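Local coordinates for putative protein (Aquifex aeolicus, PDB 1T6T) that is of unknown function, but has a Toprim domain of the RNase M5-like type and so may act on nucleic acids, at residues K13-A18 and I66-L71; I44-S47 and D53-D56. All coordinates share one frame; numbering follows the deposited sequence.

Helix 8-18 comes first in the chain and carries one half of contact 1. The chain then forms strand 23-26, helix 29-36 and strand 43-45. Contact 2 closes a short loop here, from the end of strand 43-45 to helix 51-58. The next strand, 64-67, returns to helix 8-18 and closes the long loop of contact 1, so contact 2 is nested inside it. Contact 1 packs on the Ile24 side of the parallel sheet. Contact 2 packs on the Leu25 side. Their centres lie about 16 Å apart, yet they meet where Phe69 CE1 lies 4.2 Å from Leu46 CD2.

Contact 1: K13-A18 and I66-L71; sequences KELKKA and ILLFDL
One face of the four-stranded parallel sheet is covered here by helix 8-18, whose Leu15 and Ala18 pack on Ile66 of strand 64-67 and on Leu68, shortly after it in sequence. Ile66 is gripped by two helix residues. Its CD1 sits 3.8 Å from Ala18 CB and 4.1 Å from Leu15 CD1. The Ile66 chain is extended beyond CG1 (chi2 170°), which carries this terminal methyl out from the sheet to the helix. The side chains of Leu15 and Ile66 cross obliquely. Leu15 uses its other branch for Leu68: the two side chains meet tip to tip, with Leu15 CD2 3.7 Å from Leu68 CD1. CG of Leu15, anti to the backbone N (chi1 -179°), carries the fork toward the strand, where CD1 faces Ile66 and CD2 faces Leu68. The backbones stay well apart, and the nearest CA atoms, those of Ala18 and Ile66, are 8.6 Å from each other. Ile24 of the adjacent strand touches Leu15, Ile66 and Leu68, and Phe97 of helix 96-101 covers Leu15 and Ala18. Asp70 follows in the chain, its carboxylate bonded to Ile109 N and His108 ND1. It lies in the sequence Asp-Leu-Asp, consistent with the acidic Asp-x-Asp motif of Toprim proteins. No hydrogen bond or salt bridge links the two segments. Between them only methyl groups meet, so this part of the helix's attachment rests on the fit and burial of aliphatic groups, with no polar bond to fix direction.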
# COMPACT_ATOMS: atom_id res chain seq x y z
N LYS B 13 -5.90 23.43 8.54
CA LYS B 13 -7.12 24.22 8.51
C LYS B 13 -7.63 24.35 7.08
O LYS B 13 -8.83 24.21 6.82
CB LYS B 13 -6.87 25.61 9.09
CG LYS B 13 -8.09 26.52 9.07
CD LYS B 13 -7.78 27.89 9.66
CE LYS B 13 -7.45 27.79 11.15
NZ LYS B 13 -7.13 29.13 11.73
N GLU B 14 -6.72 24.60 6.15
CA GLU B 14 -7.07 24.75 4.75
C GLU B 14 -7.55 23.42 4.18
O GLU B 14 -8.49 23.37 3.38
CB GLU B 14 -5.86 25.25 3.96
CG GLU B 14 -6.20 26.26 2.90
CD GLU B 14 -6.90 27.48 3.47
OE1 GLU B 14 -6.31 28.18 4.32
OE2 GLU B 14 -8.06 27.74 3.06
N LEU B 15 -6.89 22.33 4.58
CA LEU B 15 -7.27 21.01 4.11
C LEU B 15 -8.68 20.66 4.59
O LEU B 15 -9.48 20.15 3.82
CB LEU B 15 -6.28 19.96 4.61
CG LEU B 15 -6.55 18.51 4.17
CD1 LEU B 15 -6.60 18.43 2.64
CD2 LEU B 15 -5.45 17.60 4.73
N LYS B 16 -8.97 20.96 5.85
CA LYS B 16 -10.30 20.66 6.39
C LYS B 16 -11.37 21.39 5.60
O LYS B 16 -12.40 20.82 5.25
CB LYS B 16 -10.40 21.03 7.87
CG LYS B 16 -11.72 20.59 8.49
CD LYS B 16 -11.79 20.81 10.00
CE LYS B 16 -11.99 22.27 10.34
NZ LYS B 16 -12.22 22.44 11.80
N LYS B 17 -11.12 22.67 5.31
CA LYS B 17 -12.08 23.46 4.55
C LYS B 17 -12.28 22.84 3.17
O LYS B 17 -13.40 22.69 2.70
CB LYS B 17 -11.57 24.90 4.38
CG LYS B 17 -11.34 25.63 5.69
CD LYS B 17 -10.93 27.08 5.45
CE LYS B 17 -10.59 27.77 6.77
NZ LYS B 17 -11.70 27.68 7.75
N ALA B 18 -11.17 22.48 2.53
CA ALA B 18 -11.21 21.88 1.20
C ALA B 18 -11.91 20.53 1.18
O ALA B 18 -12.50 20.15 0.17
CB ALA B 18 -9.79 21.74 0.66
N ILE B 66 -8.47 15.16 -3.66
CA ILE B 66 -7.21 15.65 -3.13
C ILE B 66 -6.31 14.44 -2.87
O ILE B 66 -6.65 13.58 -2.06
CB ILE B 66 -7.43 16.42 -1.81
CG1 ILE B 66 -8.26 17.68 -2.08
CG2 ILE B 66 -6.09 16.77 -1.19
CD1 ILE B 66 -8.73 18.39 -0.82
N LEU B 67 -5.19 14.36 -3.57
CA LEU B 67 -4.27 13.24 -3.38
C LEU B 67 -3.32 13.54 -2.23
O LEU B 67 -2.63 14.56 -2.24
CB LEU B 67 -3.46 12.98 -4.66
CG LEU B 67 -4.27 12.62 -5.90
CD1 LEU B 67 -3.32 12.30 -7.04
CD2 LEU B 67 -5.18 11.43 -5.62
N LEU B 68 -3.29 12.65 -1.24
CA LEU B 68 -2.41 12.84 -0.08
C LEU B 68 -1.63 11.59 0.27
O LEU B 68 -1.73 11.08 1.38
CB LEU B 68 -3.20 13.27 1.15
CG LEU B 68 -3.31 14.75 1.51
CD1 LEU B 68 -3.80 14.86 2.95
CD2 LEU B 68 -1.96 15.44 1.36
N PHE B 69 -0.84 11.10 -0.68
CA PHE B 69 -0.02 9.93 -0.43
C PHE B 69 1.32 10.38 0.13
O PHE B 69 1.73 11.53 -0.07
CB PHE B 69 0.15 9.14 -1.72
CG PHE B 69 -1.14 8.61 -2.25
CD1 PHE B 69 -1.79 7.56 -1.60
CD2 PHE B 69 -1.74 9.19 -3.36
CE1 PHE B 69 -3.02 7.11 -2.05
CE2 PHE B 69 -2.98 8.74 -3.81
CZ PHE B 69 -3.62 7.70 -3.16
N ASP B 70 2.00 9.49 0.85
CA ASP B 70 3.28 9.83 1.44
C ASP B 70 4.27 10.31 0.39
O ASP B 70 4.13 10.03 -0.79
CB ASP B 70 3.85 8.63 2.20
CG ASP B 70 2.95 8.19 3.35
OD1 ASP B 70 2.14 9.02 3.82
OD2 ASP B 70 3.05 7.03 3.78
N LEU B 71 5.28 11.04 0.85
CA LEU B 71 6.29 11.60 -0.04
C LEU B 71 7.49 10.71 -0.29
O LEU B 71 8.53 11.17 -0.74
CB LEU B 71 6.75 12.96 0.49
CG LEU B 71 5.68 14.06 0.51
CD1 LEU B 71 6.25 15.33 1.12
CD2 LEU B 71 5.20 14.32 -0.90

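Contact 2: I44-S47 and D53-D56; sequences IDLS and DVVD
Val54 has the most surface buried here, and it meets Leu46 and Ile44 through one methyl, CG2. The close approach is to Leu46, with Val54 CG2 3.5 Å from Leu46 CD1. This is a tight fit for two methyl groups. The side chains of Leu46 and Val54 cross at about a right angle. The contact to Ile44 is looser, at 4.4 Å between Ile44 CG2 and Val54 CG2. The rotation of Val54 explains why one branch does all the touching. CG1 is anti to the backbone N (chi1 175°), which leaves CG2 beside that N and turned to the strand end. Leu46 reaches the helix by its outer atoms. Its CB does not aim straight at the helix, but the branched end carries CD1 across to Val54. Ile44 differs in that its CB already points to the helix. Leu46 and Val54 are also the residues with the nearest CA atoms, 7.6 Å apart. No hydrogen bond joins the segments. Polar bonds flank this apolar patch instead: Asp53 OD2 takes the backbone N of Arg50, while Asp53 OD1 pairs with Arg50 of the second subunit. Ser47 OG is hydrogen-bonded to Tyr51 OH of that subunit, so both segments border the dimer interface. The contact lies where strand 43-45, outermost of the sheet within this chain, passes into helix 51-58, within the beta-alpha-beta unit that ends at strand 64-67. Ile44 and Val54 both rest on Leu25 of strand 23-26, and Leu46 packs against Ile78 and Met82 of helix 73-88.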
# COMPACT_ATOMS: atom_id res chain seq x y z
N ILE B 44 -10.68 8.67 2.03
CA ILE B 44 -10.77 7.29 1.59
C ILE B 44 -9.37 6.70 1.64
O ILE B 44 -8.43 7.30 1.12
CB ILE B 44 -11.28 7.15 0.13
CG1 ILE B 44 -12.74 7.60 0.04
CG2 ILE B 44 -11.15 5.68 -0.33
CD1 ILE B 44 -13.29 7.54 -1.38
N ASP B 45 -9.23 5.55 2.29
CA ASP B 45 -7.93 4.89 2.35
C ASP B 45 -7.90 3.82 1.27
O ASP B 45 -8.83 3.02 1.14
CB ASP B 45 -7.69 4.30 3.75
CG ASP B 45 -8.82 3.40 4.23
OD1 ASP B 45 -10.00 3.70 3.97
OD2 ASP B 45 -8.52 2.40 4.91
N LEU B 46 -6.83 3.82 0.47
CA LEU B 46 -6.68 2.91 -0.66
C LEU B 46 -6.37 1.44 -0.34
O LEU B 46 -6.86 0.55 -1.03
CB LEU B 46 -5.62 3.47 -1.61
CG LEU B 46 -5.49 2.87 -3.01
CD1 LEU B 46 -6.77 3.12 -3.80
CD2 LEU B 46 -4.30 3.52 -3.71
N SER B 47 -5.54 1.19 0.67
CA SER B 47 -5.19 -0.19 0.98
C SER B 47 -6.45 -1.03 1.22
O SER B 47 -7.34 -0.63 1.96
CB SER B 47 -4.29 -0.26 2.22
OG SER B 47 -3.89 -1.60 2.46
N ASP B 53 -12.27 0.69 -7.33
CA ASP B 53 -13.25 0.82 -6.25
C ASP B 53 -13.38 2.30 -5.86
O ASP B 53 -14.47 2.77 -5.53
CB ASP B 53 -12.85 0.01 -5.01
CG ASP B 53 -12.98 -1.49 -5.21
OD1 ASP B 53 -13.74 -1.93 -6.09
OD2 ASP B 53 -12.32 -2.25 -4.46
N VAL B 54 -12.26 3.02 -5.89
CA VAL B 54 -12.27 4.44 -5.54
C VAL B 54 -13.08 5.20 -6.58
O VAL B 54 -13.88 6.08 -6.25
CB VAL B 54 -10.83 5.00 -5.49
CG1 VAL B 54 -10.86 6.51 -5.25
CG2 VAL B 54 -10.05 4.31 -4.39
N VAL B 55 -12.87 4.86 -7.85
CA VAL B 55 -13.60 5.51 -8.93
C VAL B 55 -15.10 5.29 -8.75
O VAL B 55 -15.89 6.24 -8.82
CB VAL B 55 -13.18 4.92 -10.30
CG1 VAL B 55 -14.03 5.53 -11.41
CG2 VAL B 55 -11.70 5.21 -10.55
N ASP B 56 -15.49 4.04 -8.52
CA ASP B 56 -16.90 3.72 -8.35
C ASP B 56 -17.53 4.41 -7.15
O ASP B 56 -18.71 4.78 -7.19
CB ASP B 56 -17.08 2.20 -8.24
CG ASP B 56 -16.68 1.48 -9.52
OD1 ASP B 56 -16.71 2.11 -10.60
OD2 ASP B 56 -16.36 0.27 -9.45